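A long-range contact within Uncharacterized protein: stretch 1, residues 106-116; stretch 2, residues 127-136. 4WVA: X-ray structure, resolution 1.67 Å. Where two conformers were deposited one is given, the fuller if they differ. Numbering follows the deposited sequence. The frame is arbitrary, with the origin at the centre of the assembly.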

# COMPACT_ATOMS: atom_id res chain seq x y z
N VAL A 106 -0.86 13.94 17.53
CA VAL A 106 0.33 14.23 16.73
C VAL A 106 1.62 14.00 17.54
O VAL A 106 2.72 14.01 16.98
CB VAL A 106 0.23 15.65 16.14
CG1 VAL A 106 0.48 16.66 17.20
CG2 VAL A 106 1.24 15.85 15.01
N VAL A 107 1.50 13.72 18.83
CA VAL A 107 2.68 13.76 19.70
C VAL A 107 3.76 12.72 19.32
O VAL A 107 4.95 13.04 19.38
CB VAL A 107 2.32 13.73 21.21
CG1 VAL A 107 1.56 12.46 21.59
CG2 VAL A 107 3.56 13.95 22.05
N ALA A 108 3.39 11.51 18.90
CA ALA A 108 4.44 10.51 18.60
C ALA A 108 5.33 10.92 17.45
O ALA A 108 6.52 10.62 17.40
CB ALA A 108 3.84 9.14 18.33
N THR A 109 4.73 11.60 16.48
CA THR A 109 5.46 12.13 15.33
C THR A 109 6.51 13.15 15.78
O THR A 109 7.66 13.13 15.32
CB THR A 109 4.45 12.73 14.35
OG1 THR A 109 3.66 11.67 13.83
CG2 THR A 109 5.14 13.46 13.18
N VAL A 110 6.11 14.01 16.71
CA VAL A 110 7.03 15.00 17.24
C VAL A 110 8.11 14.32 18.09
O VAL A 110 9.28 14.66 17.98
CB VAL A 110 6.29 16.13 17.99
CG1 VAL A 110 7.29 17.06 18.67
CG2 VAL A 110 5.39 16.90 17.05
N VAL A 111 7.72 13.35 18.90
CA VAL A 111 8.70 12.63 19.72
C VAL A 111 9.75 11.91 18.84
O VAL A 111 10.95 11.93 19.15
CB VAL A 111 8.02 11.67 20.72
CG1 VAL A 111 9.06 10.79 21.37
CG2 VAL A 111 7.25 12.46 21.79
N ARG A 112 9.32 11.30 17.74
CA ARG A 112 10.27 10.65 16.83
C ARG A 112 11.29 11.67 16.31
O ARG A 112 12.49 11.42 16.26
CB ARG A 112 9.57 9.96 15.67
CG ARG A 112 10.57 9.34 14.71
CD ARG A 112 9.90 8.69 13.50
NE ARG A 112 10.91 8.13 12.60
CZ ARG A 112 10.64 7.49 11.46
NH1 ARG A 112 9.40 7.33 11.05
NH2 ARG A 112 11.64 7.02 10.72
N TYR A 113 10.80 12.83 15.91
CA TYR A 113 11.68 13.88 15.42
C TYR A 113 12.67 14.35 16.50
O TYR A 113 13.89 14.44 16.25
CB TYR A 113 10.90 15.10 14.92
CG TYR A 113 11.82 16.12 14.35
CD1 TYR A 113 12.28 16.00 13.05
CD2 TYR A 113 12.30 17.17 15.13
CE1 TYR A 113 13.16 16.92 12.53
CE2 TYR A 113 13.20 18.07 14.62
CZ TYR A 113 13.61 17.95 13.32
OH TYR A 113 14.50 18.86 12.81
N LEU A 114 12.17 14.64 17.69
CA LEU A 114 13.07 15.01 18.80
C LEU A 114 14.10 13.92 19.06
O LEU A 114 15.29 14.20 19.27
CB LEU A 114 12.31 15.33 20.08
CG LEU A 114 11.29 16.47 20.00
CD1 LEU A 114 10.64 16.64 21.36
CD2 LEU A 114 11.90 17.78 19.50
N TYR A 115 13.65 12.67 19.04
CA TYR A 115 14.53 11.54 19.31
C TYR A 115 15.65 11.43 18.28
O TYR A 115 16.82 11.26 18.62
CB TYR A 115 13.76 10.22 19.43
CG TYR A 115 14.71 9.06 19.59
CD1 TYR A 115 15.50 8.95 20.74
CD2 TYR A 115 14.89 8.12 18.58
CE1 TYR A 115 16.38 7.90 20.90
CE2 TYR A 115 15.79 7.07 18.73
CZ TYR A 115 16.53 6.97 19.90
OH TYR A 115 17.44 5.94 20.08
N GLU A 116 15.30 11.55 17.00
CA GLU A 116 16.27 11.31 15.93
C GLU A 116 17.23 12.48 15.76
O GLU A 116 18.38 12.28 15.33
CB GLU A 116 15.55 11.03 14.61
CG GLU A 116 14.83 9.68 14.58
CD GLU A 116 14.18 9.38 13.25
OE1 GLU A 116 14.15 10.28 12.39
OE2 GLU A 116 13.67 8.27 13.07
N ARG A 127 15.02 10.43 27.19
CA ARG A 127 13.68 11.01 27.05
C ARG A 127 12.75 10.07 26.27
O ARG A 127 11.59 9.90 26.63
CB ARG A 127 13.74 12.37 26.37
CG ARG A 127 14.55 13.41 27.11
CD ARG A 127 13.86 13.97 28.33
NE ARG A 127 14.78 14.90 28.98
CZ ARG A 127 15.80 14.53 29.75
NH1 ARG A 127 16.00 13.25 30.04
NH2 ARG A 127 16.63 15.44 30.24
N ALA A 128 13.25 9.48 25.19
CA ALA A 128 12.42 8.58 24.37
C ALA A 128 12.05 7.32 25.12
O ALA A 128 10.92 6.86 25.03
CB ALA A 128 13.11 8.24 23.07
N ARG A 129 12.98 6.75 25.88
CA ARG A 129 12.65 5.57 26.67
C ARG A 129 11.58 5.88 27.71
O ARG A 129 10.75 5.02 28.02
CB ARG A 129 13.88 4.97 27.33
CG ARG A 129 14.71 4.21 26.32
CD ARG A 129 15.81 3.35 26.91
NE ARG A 129 16.71 2.97 25.81
CZ ARG A 129 16.47 2.01 24.90
NH1 ARG A 129 15.36 1.25 24.94
NH2 ARG A 129 17.37 1.81 23.95
N TYR A 130 11.61 7.09 28.24
CA TYR A 130 10.65 7.52 29.24
C TYR A 130 9.26 7.71 28.62
O TYR A 130 8.27 7.24 29.17
CB TYR A 130 11.14 8.81 29.92
CG TYR A 130 10.23 9.33 31.01
CD1 TYR A 130 10.21 8.73 32.26
CD2 TYR A 130 9.39 10.40 30.79
CE1 TYR A 130 9.39 9.21 33.26
CE2 TYR A 130 8.56 10.89 31.79
CZ TYR A 130 8.56 10.27 33.03
OH TYR A 130 7.76 10.75 34.03
N LEU A 131 9.21 8.37 27.47
CA LEU A 131 7.94 8.67 26.83
C LEU A 131 7.32 7.49 26.06
O LEU A 131 6.10 7.44 25.91
CB LEU A 131 8.11 9.87 25.88
CG LEU A 131 8.27 11.21 26.59
CD1 LEU A 131 8.59 12.30 25.58
CD2 LEU A 131 7.03 11.56 27.40
N PHE A 132 8.13 6.55 25.56
CA PHE A 132 7.60 5.52 24.69
C PHE A 132 6.41 4.74 25.30
O PHE A 132 5.37 4.59 24.65
CB PHE A 132 8.69 4.55 24.23
CG PHE A 132 8.15 3.44 23.39
CD1 PHE A 132 7.86 3.64 22.05
CD2 PHE A 132 7.87 2.21 23.95
CE1 PHE A 132 7.32 2.62 21.29
CE2 PHE A 132 7.32 1.18 23.20
CZ PHE A 132 7.05 1.40 21.86
N PRO A 133 6.56 4.21 26.53
CA PRO A 133 5.42 3.45 27.09
C PRO A 133 4.19 4.32 27.38
O PRO A 133 3.06 3.84 27.33
CB PRO A 133 5.98 2.84 28.38
CG PRO A 133 7.21 3.60 28.69
CD PRO A 133 7.72 4.25 27.44
N LYS A 134 4.41 5.60 27.61
CA LYS A 134 3.32 6.55 27.79
C LYS A 134 2.56 6.82 26.48
O LYS A 134 1.33 6.83 26.46
CB LYS A 134 3.86 7.85 28.39
CG LYS A 134 4.53 7.63 29.74
CD LYS A 134 4.91 8.94 30.40
CE LYS A 134 5.64 8.72 31.71
NZ LYS A 134 4.76 8.04 32.70
N LEU A 135 3.30 7.05 25.39
CA LEU A 135 2.69 7.15 24.07
C LEU A 135 1.91 5.88 23.72
O LEU A 135 0.77 5.94 23.24
CB LEU A 135 3.79 7.34 23.01
CG LEU A 135 4.46 8.71 22.96
CD1 LEU A 135 5.78 8.66 22.23
CD2 LEU A 135 3.51 9.67 22.25
N LEU A 136 2.53 4.74 23.96
CA LEU A 136 1.92 3.46 23.64
C LEU A 136 0.59 3.30 24.40
O LEU A 136 -0.40 2.83 23.86
CB LEU A 136 2.89 2.33 23.96
CG LEU A 136 2.49 0.91 23.59
CD1 LEU A 136 2.42 0.74 22.09
CD2 LEU A 136 3.48 -0.07 24.20

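Both stretches are largely helical, and their helices run nearly antiparallel, with an angle of 164° between their N-to-C directions and a closest axial approach of 10.4 Å. Successive residues of stretch 1 therefore meet stretch 2 in reverse order, from Leu 135 near the start to Ala 128 near the end. The side-chain contacts are all apolar, and no hydrogen bond crosses between the stretches; the contact buries 289 Å² summed over both sides.

Val 106 lies out of reach, and the contact opens with Val 107, whose CA-to-CB bond points toward stretch 2. With chi1 in the p rotamer, its CG1 comes within 3.5 Å of Leu 135 CD2, a close van der Waals approach. The same leucine methyl serves the next residue: Leu 135 CD2 lies 3.8 Å from the backbone atom Ala 108 N and 4.0 Å from Ala 108 CB. The leucine thus packs against the backbone here as well as against the alanine methyl. The CA atoms of Ala 108 and Leu 135 are 6.7 Å apart.

Thr 109 and Val 110 are turned out of reach, and one helical turn after Val 107 the contact resumes at Val 111. This residue, in the t rotamer, has the largest covered area in stretch 1 and touches two leucines one turn apart: Val 111 CG2 is 4.0 Å from Leu 131 CD1 and 4.1 Å from Leu 135 CD1, and Val 111 CG1 is also 4.0 Å from Leu 135 CD1. Leu 135 thus touches Val 107, Ala 108 and Val 111, and it is the most extensively covered residue of the contact.

Arg 112 points away and is engaged within its own helix. Its NE donates a nearly linear hydrogen bond to Glu 116 OE2 at 2.8 Å, part of a salt bridge across one turn; a weak bond from Arg 112 NH2 to Glu 116 OE2, at 3.3 Å, supplements it. Tyr 113 is out of reach, and Leu 114, though its CA-to-CB bond points toward stretch 2, makes no contact with it.

The last contact belongs to Tyr 115, one turn beyond Val 111. Its CA-to-CB bond points sideways, yet Tyr 115 CD1 lies 3.4 Å from Ala 128 CB, with the methyl approaching the ring obliquely. The small alanine goes with a close backbone approach, the CA atoms of Tyr 115 and Ala 128 being 6.2 Å apart. The tyrosine hydroxyl takes no part in this packing and is hydrogen-bonded elsewhere in the structure.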